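SusD superfamily protein (Bacteroides vulgatus, PDB 3MYV) probably binds polysaccharide at the outer membrane of the bacterium, as a SusD family member of the kind that captures glycans for uptake. Local coordinates at residues Ala108-Gly111 with Glu112-Val116; Phe166-Glu169 with Thr170-Ala174; Glu372-Met375 with Ala376-Thr379. All coordinates share one frame; numbering follows the deposited sequence.

Contact 1: residues Ala108-Gly111 with Glu112-Val116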
# COMPACT_ATOMS: atom_id res chain seq x y z
N ALA A 108 -7.68 7.96 -21.90
CA ALA A 108 -6.89 7.05 -21.06
C ALA A 108 -6.10 7.82 -20.00
O ALA A 108 -6.03 7.43 -18.82
CB ALA A 108 -5.94 6.24 -21.94
N LEU A 109 -5.51 8.93 -20.42
CA LEU A 109 -4.76 9.79 -19.50
C LEU A 109 -5.67 10.44 -18.45
O LEU A 109 -5.29 10.54 -17.27
CB LEU A 109 -3.96 10.83 -20.28
CG LEU A 109 -2.78 10.26 -21.08
CD1 LEU A 109 -2.23 11.32 -22.08
CD2 LEU A 109 -1.68 9.77 -20.15
N LYS A 110 -6.86 10.86 -18.86
CA LYS A 110 -7.85 11.38 -17.91
C LYS A 110 -8.18 10.32 -16.84
O LYS A 110 -8.14 10.61 -15.64
CB LYS A 110 -9.11 11.81 -18.63
CG LYS A 110 -10.25 12.24 -17.70
CD LYS A 110 -11.49 12.70 -18.48
CE LYS A 110 -12.71 12.83 -17.55
NZ LYS A 110 -13.94 13.30 -18.27
N GLY A 111 -8.50 9.11 -17.28
CA GLY A 111 -8.79 8.00 -16.37
C GLY A 111 -7.64 7.71 -15.42
O GLY A 111 -7.84 7.47 -14.20
N GLU A 112 -6.43 7.74 -15.96
CA GLU A 112 -5.24 7.42 -15.19
C GLU A 112 -5.03 8.49 -14.12
O GLU A 112 -4.71 8.17 -12.99
CB GLU A 112 -4.01 7.31 -16.10
CG GLU A 112 -2.76 6.90 -15.36
CD GLU A 112 -1.50 6.82 -16.22
OE1 GLU A 112 -1.59 7.04 -17.46
OE2 GLU A 112 -0.42 6.55 -15.65
N THR A 113 -5.22 9.75 -14.50
CA THR A 113 -5.15 10.87 -13.54
C THR A 113 -6.17 10.70 -12.41
O THR A 113 -5.87 10.93 -11.24
CB THR A 113 -5.38 12.21 -14.26
OG1 THR A 113 -4.39 12.37 -15.31
CG2 THR A 113 -5.30 13.40 -13.27
N MSE A 114 -7.38 10.27 -12.74
CA MSE A 114 -8.38 9.99 -11.73
C MSE A 114 -7.95 8.84 -10.83
O MSE A 114 -8.25 8.86 -9.64
CB MSE A 114 -9.75 9.71 -12.36
CG MSE A 114 -10.34 10.90 -13.11
SE MSE A 114 -11.88 10.41 -14.20
CE MSE A 114 -13.12 10.04 -12.80
N ALA A 115 -7.28 7.83 -11.39
CA ALA A 115 -6.78 6.69 -10.58
C ALA A 115 -5.73 7.19 -9.55
O ALA A 115 -5.75 6.79 -8.39
CB ALA A 115 -6.18 5.60 -11.50
N VAL A 116 -4.82 8.06 -10.01
CA VAL A 116 -3.84 8.71 -9.11
C VAL A 116 -4.54 9.47 -7.97
O VAL A 116 -4.21 9.31 -6.79
CB VAL A 116 -2.85 9.60 -9.90
CG1 VAL A 116 -1.91 10.36 -8.93
CG2 VAL A 116 -2.00 8.74 -10.91
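T113 turns its hydroxyl back on the helix that carries it: OG1 donates to the carbonyl O of L109 at 2.8 Å, while T113 N donates to the same L109 O at 2.9 Å. The two donors reach that oxygen from opposite faces of the carbonyl plane, each tilted out of it. The torsion explains the reach, since OG1 stands beside the backbone N (chi1 -57°) and CG2 takes the position opposite that N. A buried hydroxyl is thus satisfied within one turn. L109 and E112 run side by side and point the same way, L109 CD2 lying 3.8 Å from E112 OE1. The extended E112 chain carries its other oxygen, OE2, to R186 in a salt bridge and to the hydroxyl of Y24. M114 keeps CG 3.4 Å from K110 O, and its end leads off toward helix 160-177, the selenium 4.2 Å from K110 CE. The usual i to i+4 bonds, such as A115 N to G111 O, accompany them. This part of helix 103-128 is flanked by three helices, with loop residues such as M178: helix 13-27 meets L109, E112, T113 and V116, helix 77-94 covers T113 and V116, and helix 160-177 receives M114 and A115.

Contact 2: residues Phe166-Glu169 with Thr170-Ala174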
# COMPACT_ATOMS: atom_id res chain seq x y z
N PHE A 166 -16.39 9.17 -2.72
CA PHE A 166 -15.68 9.82 -3.80
C PHE A 166 -14.63 8.93 -4.47
O PHE A 166 -14.54 8.87 -5.70
CB PHE A 166 -14.99 11.10 -3.30
CG PHE A 166 -13.99 11.65 -4.27
CD1 PHE A 166 -14.42 12.30 -5.42
CD2 PHE A 166 -12.64 11.55 -4.03
CE1 PHE A 166 -13.52 12.79 -6.35
CE2 PHE A 166 -11.71 12.07 -4.94
CZ PHE A 166 -12.15 12.69 -6.09
N ILE A 167 -13.81 8.28 -3.66
CA ILE A 167 -12.75 7.40 -4.14
C ILE A 167 -13.32 6.28 -5.04
O ILE A 167 -12.80 6.01 -6.13
CB ILE A 167 -11.95 6.80 -2.94
CG1 ILE A 167 -11.08 7.88 -2.29
CG2 ILE A 167 -11.07 5.64 -3.39
CD1 ILE A 167 -10.77 7.59 -0.77
N ILE A 168 -14.39 5.65 -4.58
CA ILE A 168 -14.95 4.51 -5.33
C ILE A 168 -15.57 4.95 -6.67
O ILE A 168 -15.30 4.35 -7.73
CB ILE A 168 -15.93 3.70 -4.46
CG1 ILE A 168 -15.14 2.93 -3.38
CG2 ILE A 168 -16.76 2.74 -5.35
CD1 ILE A 168 -15.96 2.52 -2.14
N GLU A 169 -16.35 6.03 -6.64
CA GLU A 169 -16.98 6.58 -7.85
C GLU A 169 -15.92 7.01 -8.85
O GLU A 169 -16.08 6.80 -10.06
CB GLU A 169 -17.84 7.80 -7.51
CG GLU A 169 -19.27 7.49 -7.19
CD GLU A 169 -20.10 8.75 -6.89
OE1 GLU A 169 -19.83 9.83 -7.49
OE2 GLU A 169 -21.02 8.65 -6.04
N THR A 170 -14.88 7.65 -8.35
CA THR A 170 -13.77 8.09 -9.17
C THR A 170 -13.07 6.92 -9.86
O THR A 170 -12.83 6.94 -11.07
CB THR A 170 -12.78 8.87 -8.33
OG1 THR A 170 -13.43 10.03 -7.84
CG2 THR A 170 -11.57 9.28 -9.15
N LEU A 171 -12.76 5.89 -9.10
CA LEU A 171 -12.05 4.75 -9.63
C LEU A 171 -12.95 3.90 -10.55
O LEU A 171 -12.48 3.45 -11.58
CB LEU A 171 -11.43 3.96 -8.47
CG LEU A 171 -10.19 3.11 -8.63
CD1 LEU A 171 -9.11 3.72 -9.51
CD2 LEU A 171 -9.71 2.81 -7.20
N GLU A 172 -14.24 3.75 -10.23
CA GLU A 172 -15.16 3.04 -11.12
C GLU A 172 -15.20 3.74 -12.50
O GLU A 172 -15.10 3.08 -13.53
CB GLU A 172 -16.58 2.93 -10.50
CG GLU A 172 -16.62 2.02 -9.29
CD GLU A 172 -17.96 2.07 -8.54
OE1 GLU A 172 -18.69 3.07 -8.68
OE2 GLU A 172 -18.26 1.12 -7.80
N GLU A 173 -15.26 5.07 -12.50
CA GLU A 173 -15.21 5.80 -13.76
C GLU A 173 -13.84 5.69 -14.46
O GLU A 173 -13.78 5.47 -15.68
CB GLU A 173 -15.64 7.25 -13.57
CG GLU A 173 -15.69 8.00 -14.88
CD GLU A 173 -16.10 9.45 -14.76
OE1 GLU A 173 -16.52 9.88 -13.65
OE2 GLU A 173 -16.00 10.14 -15.79
N ALA A 174 -12.76 5.84 -13.70
CA ALA A 174 -11.39 5.73 -14.24
C ALA A 174 -11.19 4.44 -15.03
O ALA A 174 -10.65 4.45 -16.16
CB ALA A 174 -10.35 5.82 -13.10
O HOH W 1 -16.51 9.75 -11.18
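One face of the F166 ring receives the hydroxyl of T170, whose OG1 sits 3.2 Å above the ring plane, offset toward the rim, and comes closest to the ring at CE1, 3.1 Å away. The setting is a single stretch of alpha-helix, within helix 160-177 of the predominantly helical SusD fold, and it illustrates how a threonine can pair with the residue one turn before it twice over. T170 OG1 donates to the carbonyl O of F166 at 2.7 Å from above the carbonyl plane, and T170 N donates to that oxygen from the opposite face. On the F166 side, CG anti to the backbone N (chi1 167°) brings the ring to the hydroxyl that its own carbonyl holds. The bond from OG1 to F166 O probably keeps the hydroxyl turned back toward the helix, with the ring lying against it. Outside the pair, I117 of helix 103-128 packs on F166, and M114 of that helix packs on T170.

The E172 side chain slants across that of I168, and the I168 methyl CG2 sits over one face of the E172 carboxylate, nearest OE2 at 3.3 Å. E172 CG stays close to the I168 carbonyl that accepts the E172 N-H. The same OE2 is hydrogen-bonded to the hydroxyl of Y200 in helix 189-202, so the acid is anchored by a tyrosine while a methyl group covers one of its faces. I167, I168 and L171 all pack against I199 of that helix. On the exposed side, a water joins one turn to the next: it donates to E173 OE1 at 2.5 Å and, weakly, to the E169 carbonyl O at 3.2 Å.

Contact 3: residues Glu372-Met375 with Ala376-Thr379. With EDO (1,2-ethanediol), chain G.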
# COMPACT_ATOMS: atom_id res chain seq x y z
N GLU A 372 -1.94 -26.98 2.43
CA GLU A 372 -3.27 -26.71 1.89
C GLU A 372 -4.12 -26.01 2.93
O GLU A 372 -3.76 -25.98 4.10
CB GLU A 372 -3.93 -28.03 1.47
CG GLU A 372 -4.19 -28.99 2.64
CD GLU A 372 -4.96 -30.25 2.25
OE1 GLU A 372 -5.13 -30.52 1.03
OE2 GLU A 372 -5.34 -30.99 3.19
N VAL A 373 -5.24 -25.43 2.52
CA VAL A 373 -6.26 -25.02 3.50
C VAL A 373 -7.56 -25.76 3.16
O VAL A 373 -8.08 -25.63 2.04
CB VAL A 373 -6.49 -23.48 3.52
CG1 VAL A 373 -7.58 -23.08 4.54
CG2 VAL A 373 -5.18 -22.75 3.83
N THR A 374 -8.03 -26.57 4.11
CA THR A 374 -9.32 -27.27 3.98
C THR A 374 -10.45 -26.29 4.35
O THR A 374 -10.23 -25.31 5.06
CB THR A 374 -9.40 -28.44 4.92
OG1 THR A 374 -9.32 -27.94 6.26
CG2 THR A 374 -8.25 -29.48 4.66
N MSE A 375 -11.67 -26.58 3.91
CA MSE A 375 -12.83 -25.72 4.22
C MSE A 375 -13.00 -25.52 5.75
O MSE A 375 -13.32 -24.40 6.20
CB MSE A 375 -14.12 -26.29 3.59
CG MSE A 375 -15.39 -25.53 3.91
SE MSE A 375 -15.32 -23.67 3.30
CE MSE A 375 -15.69 -23.97 1.42
N ALA A 376 -12.73 -26.57 6.52
CA ALA A 376 -12.86 -26.51 7.99
C ALA A 376 -11.93 -25.44 8.59
O ALA A 376 -12.24 -24.84 9.60
CB ALA A 376 -12.56 -27.88 8.63
N ASP A 377 -10.80 -25.22 7.93
CA ASP A 377 -9.79 -24.27 8.39
C ASP A 377 -9.88 -22.89 7.69
O ASP A 377 -8.99 -22.03 7.88
CB ASP A 377 -8.39 -24.88 8.12
CG ASP A 377 -8.06 -26.02 9.07
OD1 ASP A 377 -8.72 -26.13 10.11
OD2 ASP A 377 -7.13 -26.80 8.77
N TYR A 378 -10.91 -22.69 6.86
CA TYR A 378 -11.04 -21.45 6.07
C TYR A 378 -11.74 -20.37 6.88
O TYR A 378 -12.96 -20.17 6.77
CB TYR A 378 -11.81 -21.72 4.78
CG TYR A 378 -11.97 -20.58 3.79
CD1 TYR A 378 -10.93 -19.66 3.54
CD2 TYR A 378 -13.12 -20.46 3.03
CE1 TYR A 378 -11.08 -18.65 2.57
CE2 TYR A 378 -13.27 -19.45 2.08
CZ TYR A 378 -12.23 -18.55 1.84
OH TYR A 378 -12.39 -17.56 0.91
N THR A 379 -10.95 -19.70 7.71
CA THR A 379 -11.39 -18.65 8.59
C THR A 379 -10.74 -17.33 8.19
O THR A 379 -9.72 -17.31 7.50
CB THR A 379 -10.99 -18.95 10.05
OG1 THR A 379 -9.56 -18.87 10.20
CG2 THR A 379 -11.47 -20.35 10.47
C1 EDO G . -15.80 -23.09 8.21
O1 EDO G . -15.42 -22.88 6.84
C2 EDO G . -14.81 -22.36 9.10
O2 EDO G . -14.68 -21.00 8.65
O HOH W 2 -6.09 -26.44 6.45
O HOH W 3 -8.71 -29.53 8.34
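T374 and M375 each lend a carbonyl to an amide three residues on, T374 O accepting from D377 N at 2.9 Å and M375 O from Y378 N at 3.0 Å, and both donors stand well above the carbonyl planes. M375 brings its selenium to the edge of the Y378 ring, near the ring plane, with SE 3.9 Å from CD2. The line from SE to the ring centroid lies 80° off the ring normal, a Met-aromatic contact made at the rim. It depends on a bent selenomethionine chain: a first torsion that places CG anti to the backbone N and a bend at chi2 (60°) together set the selenium beside the tyrosine. V373, just before the turn, sets CG1 4.4 Å from Y378 CB.

M375 to D377 form a short 3-10 turn, in the loop between helix 350-367 and helix 380-391. Y378 sits in the middle of an inverse gamma turn, closed by a weak bond from T379 N to D377 O, and T379 follows as N-cap of the second helix, its OG1 accepting from the N of R382. The Y378 ring packs on L357 and L360 of the preceding helix and on V383 of the following one, while its hydroxyl bonds to the carbonyl O of A342.

T374 and D377, both exposed, cross at an angle, T374 OG1 and D377 OD2 3.5 Å apart, and two waters connect them: one joins D377 OD2 to T374 N, the other joins T374 OG1 to D377 OD2, weakly at the acid. A 1,2-ethanediol, likely a crystallisation additive, spans two carbonyls, donating through O1 to M375 O and through O2 to Y378 O, each at 2.7 Å.

From the N terminus the chain reaches contact 1 on helix 103-128, then contact 2 on helix 160-177, and much later contact 3. Each is local, so none closes a long loop; the three follow in series, without nesting or crossing. Contacts 1 and 2 nevertheless touch, their centres about 10 Å apart: G111 O meets A174 CB at 3.2 Å, M114 O lies against T170 CG2, and A115 packs on L171, so these parts of helices 103-128 and 160-177 pack on each other. Contact 3 stands apart, its nearest atoms about 21 Å from contact 2 and about 27 Å from contact 1, joining helices 350-367 and 380-391 in the later part of the chain.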